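Fibrillarin-like rRNA/tRNA 2'-O-methyltransferase (Methanocaldococcus jannaschii, PDB 1FBN) probably methylates ribose 2'-hydroxyls of rRNA and tRNA with S-adenosyl-L-methionine as donor, at sites selected by a guide RNA within box C/D ribonucleoprotein particles. Local coordinates at residues 1-5 with 16-20; 49-53 with 90-95; 141-147 with 163-169. All coordinates share one frame; numbering follows the deposited sequence.

Three contacts follow one another along the chain, none nested in another and none crossing. Contact 1 comes first: residues 1-5 and 16-20 close the open end of the hairpin made by strands 5-9 and 13-17, at the edge of the N-terminal antiparallel sheet. Contact 2 then closes a longer excursion, tying strand 47-51 of that same sheet to helix 87-95 of the methyltransferase fold; it touches contact 1 where V16 CG2 packs 4.2 Å from I51 CD1. Contact 3 lies wholly within the methyltransferase fold, on the opposite side of the chain's centre from contact 1, and closes the loop through helix 156-167 by joining its end to the beginning of strand 144-149.

Contact 1. Residues 1-5 with 16-20; sequences MEDIK and VDLGD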
loop_
_atom_site.group_PDB
_atom_site.type_symbol
_atom_site.label_atom_id
_atom_site.label_comp_id
_atom_site.label_asym_id
_atom_site.label_seq_id
_atom_site.Cartn_x
_atom_site.Cartn_y
_atom_site.Cartn_z
HETATM N N MSE A 1 -26.897 5.173 22.388
HETATM C CA MSE A 1 -25.522 4.964 21.848
HETATM C C MSE A 1 -24.794 3.856 22.601
HETATM O O MSE A 1 -25.170 3.491 23.715
HETATM C CB MSE A 1 -24.695 6.261 21.933
HETATM C CG MSE A 1 -24.116 6.569 23.321
HETATM SE SE MSE A 1 -23.057 8.029 23.374
HETATM C CE MSE A 1 -21.509 7.363 22.868
ATOM N N GLU A 2 -23.745 3.333 21.975
ATOM C CA GLU A 2 -22.917 2.287 22.561
ATOM C C GLU A 2 -21.521 2.863 22.788
ATOM O O GLU A 2 -21.198 3.944 22.278
ATOM C CB GLU A 2 -22.832 1.084 21.614
ATOM C CG GLU A 2 -24.150 0.360 21.405
ATOM C CD GLU A 2 -24.692 -0.250 22.689
ATOM O OE1 GLU A 2 -24.005 -1.108 23.279
ATOM O OE2 GLU A 2 -25.807 0.127 23.112
ATOM N N ASP A 3 -20.702 2.159 23.568
ATOM C CA ASP A 3 -19.337 2.606 23.830
ATOM C C ASP A 3 -18.536 2.624 22.531
ATOM O O ASP A 3 -18.655 1.716 21.707
ATOM C CB ASP A 3 -18.640 1.681 24.837
ATOM C CG ASP A 3 -19.087 1.916 26.278
ATOM O OD1 ASP A 3 -19.862 2.864 26.536
ATOM O OD2 ASP A 3 -18.647 1.148 27.163
ATOM N N ILE A 4 -17.759 3.685 22.337
ATOM C CA ILE A 4 -16.917 3.826 21.153
ATOM C C ILE A 4 -15.472 3.659 21.607
ATOM O O ILE A 4 -15.102 4.096 22.699
ATOM C CB ILE A 4 -17.098 5.211 20.487
ATOM C CG1 ILE A 4 -18.525 5.352 19.958
ATOM C CG2 ILE A 4 -16.086 5.407 19.361
ATOM C CD1 ILE A 4 -18.824 6.702 19.336
ATOM N N LYS A 5 -14.658 3.024 20.774
ATOM C CA LYS A 5 -13.263 2.804 21.120
ATOM C C LYS A 5 -12.347 2.888 19.904
ATOM O O LYS A 5 -12.553 2.188 18.909
ATOM C CB LYS A 5 -13.101 1.435 21.786
ATOM C CG LYS A 5 -11.725 1.188 22.392
ATOM C CD LYS A 5 -11.601 -0.246 22.896
ATOM C CE LYS A 5 -10.422 -0.419 23.841
ATOM N NZ LYS A 5 -9.132 -0.042 23.217
ATOM N N VAL A 16 -11.183 1.303 14.711
ATOM C CA VAL A 16 -12.351 2.061 15.136
ATOM C C VAL A 16 -13.541 1.141 15.399
ATOM O O VAL A 16 -14.063 0.503 14.479
ATOM C CB VAL A 16 -12.750 3.117 14.084
ATOM C CG1 VAL A 16 -13.963 3.895 14.564
ATOM C CG2 VAL A 16 -11.584 4.060 13.807
ATOM N N ASP A 17 -13.941 1.054 16.667
ATOM C CA ASP A 17 -15.079 0.232 17.071
ATOM C C ASP A 17 -16.211 1.147 17.548
ATOM O O ASP A 17 -16.148 1.725 18.636
ATOM C CB ASP A 17 -14.668 -0.754 18.177
ATOM C CG ASP A 17 -15.839 -1.593 18.693
ATOM O OD1 ASP A 17 -16.666 -2.071 17.882
ATOM O OD2 ASP A 17 -15.928 -1.781 19.924
ATOM N N LEU A 18 -17.226 1.306 16.701
ATOM C CA LEU A 18 -18.375 2.146 17.019
ATOM C C LEU A 18 -19.413 1.388 17.846
ATOM O O LEU A 18 -20.437 1.952 18.233
ATOM C CB LEU A 18 -19.008 2.690 15.736
ATOM C CG LEU A 18 -18.108 3.551 14.844
ATOM C CD1 LEU A 18 -18.896 4.056 13.647
ATOM C CD2 LEU A 18 -17.539 4.728 15.634
ATOM N N GLY A 19 -19.137 0.111 18.110
ATOM C CA GLY A 19 -20.036 -0.717 18.896
ATOM C C GLY A 19 -21.177 -1.372 18.135
ATOM O O GLY A 19 -22.169 -1.783 18.739
ATOM N N ASP A 20 -21.036 -1.487 16.818
ATOM C CA ASP A 20 -22.072 -2.094 15.985
ATOM C C ASP A 20 -21.647 -3.424 15.359
ATOM O O ASP A 20 -22.337 -3.956 14.487
ATOM C CB ASP A 20 -22.529 -1.111 14.896
ATOM C CG ASP A 20 -21.395 -0.669 13.967
ATOM O OD1 ASP A 20 -20.212 -1.000 14.215
ATOM O OD2 ASP A 20 -21.702 0.021 12.974
HETATM O O HOH W 1 -18.049 -0.996 22.053
#
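I4 holds CG1 beside its backbone N (chi1 -65°), which carries CG2 round to L18, and it is the CD2 branch of L18 that lies 4.1 Å from I4 CG2. The two side chains lie alongside one another, pointing the same way, at the open end of an antiparallel beta hairpin whose arms are strands 5-9 and 13-17. K5 and D17 form a hydrogen-bonded pair there. K5 N donates to D17 O at 2.9 Å, and D17 N answers to K5 O, also at 2.9 Å but straighter at hydrogen (167°). D17 O takes a further, softer contact from the CA-H of I4, with CA and O 3.4 Å apart, which extends the close approach of the arms to I4, one residue before K5. Past this point the chains go on side by side without direct backbone bonds, and E2 brings only its aliphatic part to the partner, CG lying 4.0 Å from G19 O. G19, lacking a beta carbon, accepts a positive phi and leaves room for E2 CB. Behind it, D20 forms a salt bridge with R24; R24, just before strand 25-28, also pairs by backbone hydrogen bonding with V16 and packs on V16 and L18. The carboxylate of D17, with CG trans to N (chi1 177°), spreads its two oxygens between separate tasks. OD1 accepts a weak bond from G19 N at 3.3 Å, in the manner of an Asx turn. D17 OD2 accepts a hydrogen bond from a water 3.1 Å away, which also donates to D3 O at 2.8 Å.

Contact 2. Residues 49-53 with 90-95; sequences YRIWN and SHVADI
Helix 87-95, which begins at the predicted S-adenosyl-L-methionine-binding residues T87 and T88, presents H91 between R50 and W52 of residues 49-53. The result is a three-layer stack. On one face of the imidazole lies the R50 guanidinium, centres 3.8 Å apart and planes at 16°; on the other lies the five-membered ring of W52, centroids 3.7 Å apart and planes at 12°. H91 NE2 is buried here with no hydrogen-bonding partner. A bend at chi3 (-64°) turns the guanidinium edge toward the helix. R50 NE and NH2 grip D94 OD2 side-on, at 3.1 Å and 3.0 Å, in a salt bridge whose carboxylate stands nearly upright to the guanidinium. End-on, NH1 and NH2 share S90 OG, NH2 at 3.0 Å. This joins the N-terminal sheet to the helix that follows strand 77-81, the first in chain order of the Rossmann-like methyltransferase sheet. Second partners fix the polar groups: T27 OG1 bonds to D94 OD2, R121 pairs with D94 OD1, S90 OG bonds to T87 O, and E39 pairs with R50 NH1. The six-membered end of W52 meets I95, CH2 lying 3.8 Å from CD1, while its ring also packs on L59, A60 and I63 of helix 58-64.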
loop_
_atom_site.group_PDB
_atom_site.type_symbol
_atom_site.label_atom_id
_atom_site.label_comp_id
_atom_site.label_asym_id
_atom_site.label_seq_id
_atom_site.Cartn_x
_atom_site.Cartn_y
_atom_site.Cartn_z
ATOM N N TYR A 49 -9.189 11.605 12.519
ATOM C CA TYR A 49 -8.997 10.228 12.088
ATOM C C TYR A 49 -9.792 9.990 10.812
ATOM O O TYR A 49 -11.011 10.146 10.792
ATOM C CB TYR A 49 -9.428 9.251 13.184
ATOM C CG TYR A 49 -8.579 9.337 14.431
ATOM C CD1 TYR A 49 -8.907 10.216 15.464
ATOM C CD2 TYR A 49 -7.444 8.541 14.579
ATOM C CE1 TYR A 49 -8.126 10.302 16.614
ATOM C CE2 TYR A 49 -6.655 8.618 15.726
ATOM C CZ TYR A 49 -7.002 9.500 16.740
ATOM O OH TYR A 49 -6.234 9.572 17.880
ATOM N N ARG A 50 -9.083 9.658 9.738
ATOM C CA ARG A 50 -9.712 9.414 8.445
ATOM C C ARG A 50 -10.081 7.951 8.277
ATOM O O ARG A 50 -9.207 7.084 8.269
ATOM C CB ARG A 50 -8.781 9.827 7.303
ATOM C CG ARG A 50 -8.395 11.288 7.291
ATOM C CD ARG A 50 -7.915 11.690 5.909
ATOM N NE ARG A 50 -6.700 10.982 5.544
ATOM C CZ ARG A 50 -6.485 10.379 4.378
ATOM N NH1 ARG A 50 -7.403 10.380 3.419
ATOM N NH2 ARG A 50 -5.329 9.770 4.174
ATOM N N ILE A 51 -11.377 7.680 8.140
ATOM C CA ILE A 51 -11.858 6.316 7.953
ATOM C C ILE A 51 -11.287 5.783 6.641
ATOM O O ILE A 51 -11.520 6.345 5.572
ATOM C CB ILE A 51 -13.406 6.260 7.942
ATOM C CG1 ILE A 51 -13.958 6.707 9.303
ATOM C CG2 ILE A 51 -13.898 4.864 7.588
ATOM C CD1 ILE A 51 -13.446 5.915 10.496
ATOM N N TRP A 52 -10.501 4.718 6.762
ATOM C CA TRP A 52 -9.821 4.065 5.642
ATOM C C TRP A 52 -10.722 3.009 4.990
ATOM O O TRP A 52 -10.765 1.860 5.426
ATOM C CB TRP A 52 -8.541 3.429 6.192
ATOM C CG TRP A 52 -7.466 3.109 5.201
ATOM C CD1 TRP A 52 -7.527 3.210 3.836
ATOM C CD2 TRP A 52 -6.161 2.608 5.510
ATOM N NE1 TRP A 52 -6.336 2.794 3.280
ATOM C CE2 TRP A 52 -5.482 2.420 4.285
ATOM C CE3 TRP A 52 -5.500 2.297 6.708
ATOM C CZ2 TRP A 52 -4.170 1.934 4.223
ATOM C CZ3 TRP A 52 -4.194 1.813 6.645
ATOM C CH2 TRP A 52 -3.544 1.637 5.409
ATOM N N ASN A 53 -11.408 3.406 3.924
ATOM C CA ASN A 53 -12.345 2.539 3.206
ATOM C C ASN A 53 -11.708 1.365 2.438
ATOM O O ASN A 53 -10.992 1.572 1.457
ATOM C CB ASN A 53 -13.189 3.401 2.254
ATOM C CG ASN A 53 -14.425 2.678 1.721
ATOM O OD1 ASN A 53 -14.534 1.453 1.783
ATOM N ND2 ASN A 53 -15.365 3.450 1.192
ATOM N N SER A 90 -2.458 8.576 0.362
ATOM C CA SER A 90 -2.753 9.544 1.417
ATOM C C SER A 90 -2.700 8.909 2.810
ATOM O O SER A 90 -2.169 9.505 3.750
ATOM C CB SER A 90 -4.103 10.228 1.180
ATOM O OG SER A 90 -5.181 9.316 1.255
ATOM N N HIS A 91 -3.223 7.691 2.929
ATOM C CA HIS A 91 -3.224 6.981 4.206
ATOM C C HIS A 91 -1.836 6.494 4.590
ATOM O O HIS A 91 -1.480 6.492 5.767
ATOM C CB HIS A 91 -4.217 5.816 4.183
ATOM C CG HIS A 91 -5.646 6.237 4.335
ATOM N ND1 HIS A 91 -6.519 6.320 3.271
ATOM C CD2 HIS A 91 -6.355 6.595 5.430
ATOM C CE1 HIS A 91 -7.704 6.709 3.706
ATOM N NE2 HIS A 91 -7.632 6.881 5.013
ATOM N N VAL A 92 -1.056 6.069 3.598
ATOM C CA VAL A 92 0.306 5.603 3.851
ATOM C C VAL A 92 1.141 6.783 4.361
ATOM O O VAL A 92 1.986 6.613 5.239
ATOM C CB VAL A 92 0.952 4.997 2.579
ATOM C CG1 VAL A 92 2.433 4.730 2.809
ATOM C CG2 VAL A 92 0.245 3.697 2.197
ATOM N N ALA A 93 0.864 7.977 3.832
ATOM C CA ALA A 93 1.562 9.201 4.230
ATOM C C ALA A 93 1.210 9.572 5.672
ATOM O O ALA A 93 2.036 10.129 6.399
ATOM C CB ALA A 93 1.203 10.336 3.290
ATOM N N ASP A 94 -0.024 9.278 6.072
ATOM C CA ASP A 94 -0.475 9.539 7.436
ATOM C C ASP A 94 0.300 8.648 8.398
ATOM O O ASP A 94 0.748 9.100 9.447
ATOM C CB ASP A 94 -1.966 9.228 7.586
ATOM C CG ASP A 94 -2.858 10.299 6.996
ATOM O OD1 ASP A 94 -2.363 11.392 6.647
ATOM O OD2 ASP A 94 -4.074 10.048 6.894
ATOM N N ILE A 95 0.434 7.372 8.034
ATOM C CA ILE A 95 1.146 6.388 8.847
ATOM C C ILE A 95 2.619 6.766 8.981
ATOM O O ILE A 95 3.131 6.922 10.088
ATOM C CB ILE A 95 1.041 4.970 8.226
ATOM C CG1 ILE A 95 -0.429 4.564 8.098
ATOM C CG2 ILE A 95 1.797 3.953 9.080
ATOM C CD1 ILE A 95 -0.664 3.415 7.146
#

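Contact 3. Residues 141-147 with 163-169; sequences VEKVDVI and NAKWFLK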
loop_
_atom_site.group_PDB
_atom_site.type_symbol
_atom_site.label_atom_id
_atom_site.label_comp_id
_atom_site.label_asym_id
_atom_site.label_seq_id
_atom_site.Cartn_x
_atom_site.Cartn_y
_atom_site.Cartn_z
ATOM N N VAL A 141 15.377 8.163 -5.677
ATOM C CA VAL A 141 14.878 7.259 -4.653
ATOM C C VAL A 141 16.006 6.647 -3.831
ATOM O O VAL A 141 16.835 5.897 -4.346
ATOM C CB VAL A 141 14.004 6.126 -5.273
ATOM C CG1 VAL A 141 13.464 5.201 -4.184
ATOM C CG2 VAL A 141 12.853 6.720 -6.067
ATOM N N GLU A 142 16.044 6.999 -2.550
ATOM C CA GLU A 142 17.044 6.466 -1.635
ATOM C C GLU A 142 16.608 5.063 -1.231
ATOM O O GLU A 142 15.470 4.674 -1.488
ATOM C CB GLU A 142 17.143 7.356 -0.399
ATOM C CG GLU A 142 17.344 8.828 -0.737
ATOM C CD GLU A 142 18.177 9.576 0.288
ATOM O OE1 GLU A 142 18.747 8.932 1.200
ATOM O OE2 GLU A 142 18.280 10.816 0.163
ATOM N N LYS A 143 17.503 4.297 -0.611
ATOM C CA LYS A 143 17.152 2.944 -0.182
ATOM C C LYS A 143 15.891 2.984 0.687
ATOM O O LYS A 143 15.775 3.806 1.599
ATOM C CB LYS A 143 18.319 2.283 0.554
ATOM C CG LYS A 143 19.402 1.717 -0.373
ATOM C CD LYS A 143 18.831 0.651 -1.307
ATOM C CE LYS A 143 19.895 -0.271 -1.895
ATOM N NZ LYS A 143 20.832 0.412 -2.827
ATOM N N VAL A 144 14.926 2.133 0.355
ATOM C CA VAL A 144 13.658 2.093 1.073
ATOM C C VAL A 144 13.480 0.901 2.005
ATOM O O VAL A 144 14.143 -0.126 1.862
ATOM C CB VAL A 144 12.453 2.157 0.087
ATOM C CG1 VAL A 144 12.546 3.412 -0.786
ATOM C CG2 VAL A 144 12.400 0.908 -0.780
ATOM N N ASP A 145 12.566 1.058 2.958
ATOM C CA ASP A 145 12.250 0.016 3.934
ATOM C C ASP A 145 11.136 -0.882 3.412
ATOM O O ASP A 145 11.089 -2.072 3.708
ATOM C CB ASP A 145 11.787 0.653 5.243
ATOM C CG ASP A 145 12.815 1.590 5.826
ATOM O OD1 ASP A 145 13.819 1.091 6.370
ATOM O OD2 ASP A 145 12.628 2.820 5.729
ATOM N N VAL A 146 10.232 -0.292 2.637
ATOM C CA VAL A 146 9.100 -1.026 2.098
ATOM C C VAL A 146 8.761 -0.604 0.672
ATOM O O VAL A 146 8.921 0.556 0.295
ATOM C CB VAL A 146 7.820 -0.782 2.968
ATOM C CG1 VAL A 146 6.629 -1.567 2.417
ATOM C CG2 VAL A 146 8.071 -1.160 4.423
ATOM N N ILE A 147 8.348 -1.574 -0.131
ATOM C CA ILE A 147 7.896 -1.294 -1.486
ATOM C C ILE A 147 6.457 -1.790 -1.503
ATOM O O ILE A 147 6.176 -2.914 -1.073
ATOM C CB ILE A 147 8.691 -2.057 -2.573
ATOM C CG1 ILE A 147 10.123 -1.525 -2.669
ATOM C CG2 ILE A 147 8.004 -1.890 -3.926
ATOM C CD1 ILE A 147 10.966 -2.228 -3.721
ATOM N N ASN A 163 12.708 -3.703 -8.727
ATOM C CA ASN A 163 12.747 -2.545 -7.846
ATOM C C ASN A 163 13.343 -2.868 -6.479
ATOM O O ASN A 163 13.938 -2.003 -5.841
ATOM C CB ASN A 163 11.352 -1.938 -7.707
ATOM C CG ASN A 163 10.991 -1.044 -8.880
ATOM O OD1 ASN A 163 11.168 0.174 -8.815
ATOM N ND2 ASN A 163 10.498 -1.642 -9.963
ATOM N N ALA A 164 13.189 -4.117 -6.040
ATOM C CA ALA A 164 13.732 -4.560 -4.759
ATOM C C ALA A 164 15.260 -4.601 -4.839
ATOM O O ALA A 164 15.949 -4.165 -3.913
ATOM C CB ALA A 164 13.182 -5.931 -4.394
ATOM N N LYS A 165 15.783 -5.110 -5.956
ATOM C CA LYS A 165 17.228 -5.191 -6.171
ATOM C C LYS A 165 17.820 -3.791 -6.118
ATOM O O LYS A 165 18.844 -3.560 -5.481
ATOM C CB LYS A 165 17.552 -5.801 -7.541
ATOM C CG LYS A 165 17.273 -7.292 -7.702
ATOM C CD LYS A 165 17.584 -7.705 -9.144
ATOM C CE LYS A 165 17.214 -9.149 -9.454
ATOM N NZ LYS A 165 18.112 -10.114 -8.775
ATOM N N TRP A 166 17.155 -2.853 -6.782
ATOM C CA TRP A 166 17.612 -1.477 -6.823
ATOM C C TRP A 166 17.452 -0.676 -5.537
ATOM O O TRP A 166 18.409 -0.048 -5.083
ATOM C CB TRP A 166 16.909 -0.721 -7.955
ATOM C CG TRP A 166 17.524 -0.942 -9.293
ATOM C CD1 TRP A 166 17.187 -1.901 -10.202
ATOM C CD2 TRP A 166 18.610 -0.201 -9.872
ATOM N NE1 TRP A 166 17.996 -1.809 -11.310
ATOM C CE2 TRP A 166 18.880 -0.776 -11.134
ATOM C CE3 TRP A 166 19.384 0.889 -9.445
ATOM C CZ2 TRP A 166 19.893 -0.299 -11.977
ATOM C CZ3 TRP A 166 20.391 1.365 -10.283
ATOM C CH2 TRP A 166 20.635 0.769 -11.534
ATOM N N PHE A 167 16.268 -0.745 -4.928
ATOM C CA PHE A 167 15.965 0.063 -3.749
ATOM C C PHE A 167 15.672 -0.569 -2.389
ATOM O O PHE A 167 15.815 0.102 -1.367
ATOM C CB PHE A 167 14.801 0.998 -4.088
ATOM C CG PHE A 167 14.951 1.692 -5.406
ATOM C CD1 PHE A 167 15.935 2.653 -5.590
ATOM C CD2 PHE A 167 14.133 1.360 -6.475
ATOM C CE1 PHE A 167 16.102 3.274 -6.827
ATOM C CE2 PHE A 167 14.292 1.974 -7.713
ATOM C CZ PHE A 167 15.279 2.933 -7.890
ATOM N N LEU A 168 15.268 -1.832 -2.352
ATOM C CA LEU A 168 14.917 -2.442 -1.075
ATOM C C LEU A 168 16.070 -2.915 -0.191
ATOM O O LEU A 168 16.907 -3.717 -0.605
ATOM C CB LEU A 168 13.897 -3.561 -1.290
ATOM C CG LEU A 168 13.102 -4.025 -0.070
ATOM C CD1 LEU A 168 12.468 -2.836 0.643
ATOM C CD2 LEU A 168 12.041 -5.005 -0.522
ATOM N N LYS A 169 16.095 -2.401 1.039
ATOM C CA LYS A 169 17.109 -2.758 2.026
ATOM C C LYS A 169 16.973 -4.238 2.334
ATOM O O LYS A 169 15.878 -4.789 2.231
ATOM C CB LYS A 169 16.876 -1.993 3.333
ATOM C CG LYS A 169 17.011 -0.487 3.245
ATOM C CD LYS A 169 16.735 0.142 4.594
ATOM C CE LYS A 169 16.948 1.638 4.560
ATOM N NZ LYS A 169 16.608 2.240 5.874
#
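K169 runs along the partner chain from V144 on to D145, straight beyond CG once chi1 (-64°) has set its course. Its CB lies 3.6 Å from V144 O, and CG rests closer to the same oxygen, at 3.2 Å. CD has moved on to D145, 3.5 Å from OD1. CE stays near that oxygen and passes K143 O at 3.9 Å, and NZ ends in a salt bridge with D145 OD1 at 3.1 Å, reached from above the carboxylate plane. The other oxygen, OD2, accepts from K77 N, so the carboxylate links this lysine to the neighbouring strand 77-81. Were D145 replaced by an alanine, the K169 ammonium would probably lose its charged mate and the K77 amide its side-chain acceptor. The two backbones pair in parallel at V144 and L168: V144 N donates to F167 O at 2.8 Å, and K169 N to V144 O at 3.1 Å, almost straight. L168 CD1 fills the bend of the chain at D145, touching the carbonyl oxygens of V144 and D145. I147 CD1 reaches across to L168 CB and to the helical turn at N163 and A164. V141 CG1 sits over one face of the F167 ring, 4.1 Å from its centroid, while W166 CB covers the opposite face. N163 hydrogen-bonds to Y137 and to the carbonyl of A131, a predicted cofactor-binding residue. Strand 144-149, helix 156-167 and strand 172-179, parallel to and beside the first, make up a beta-alpha-beta crossover of the Rossmann-like methyltransferase fold.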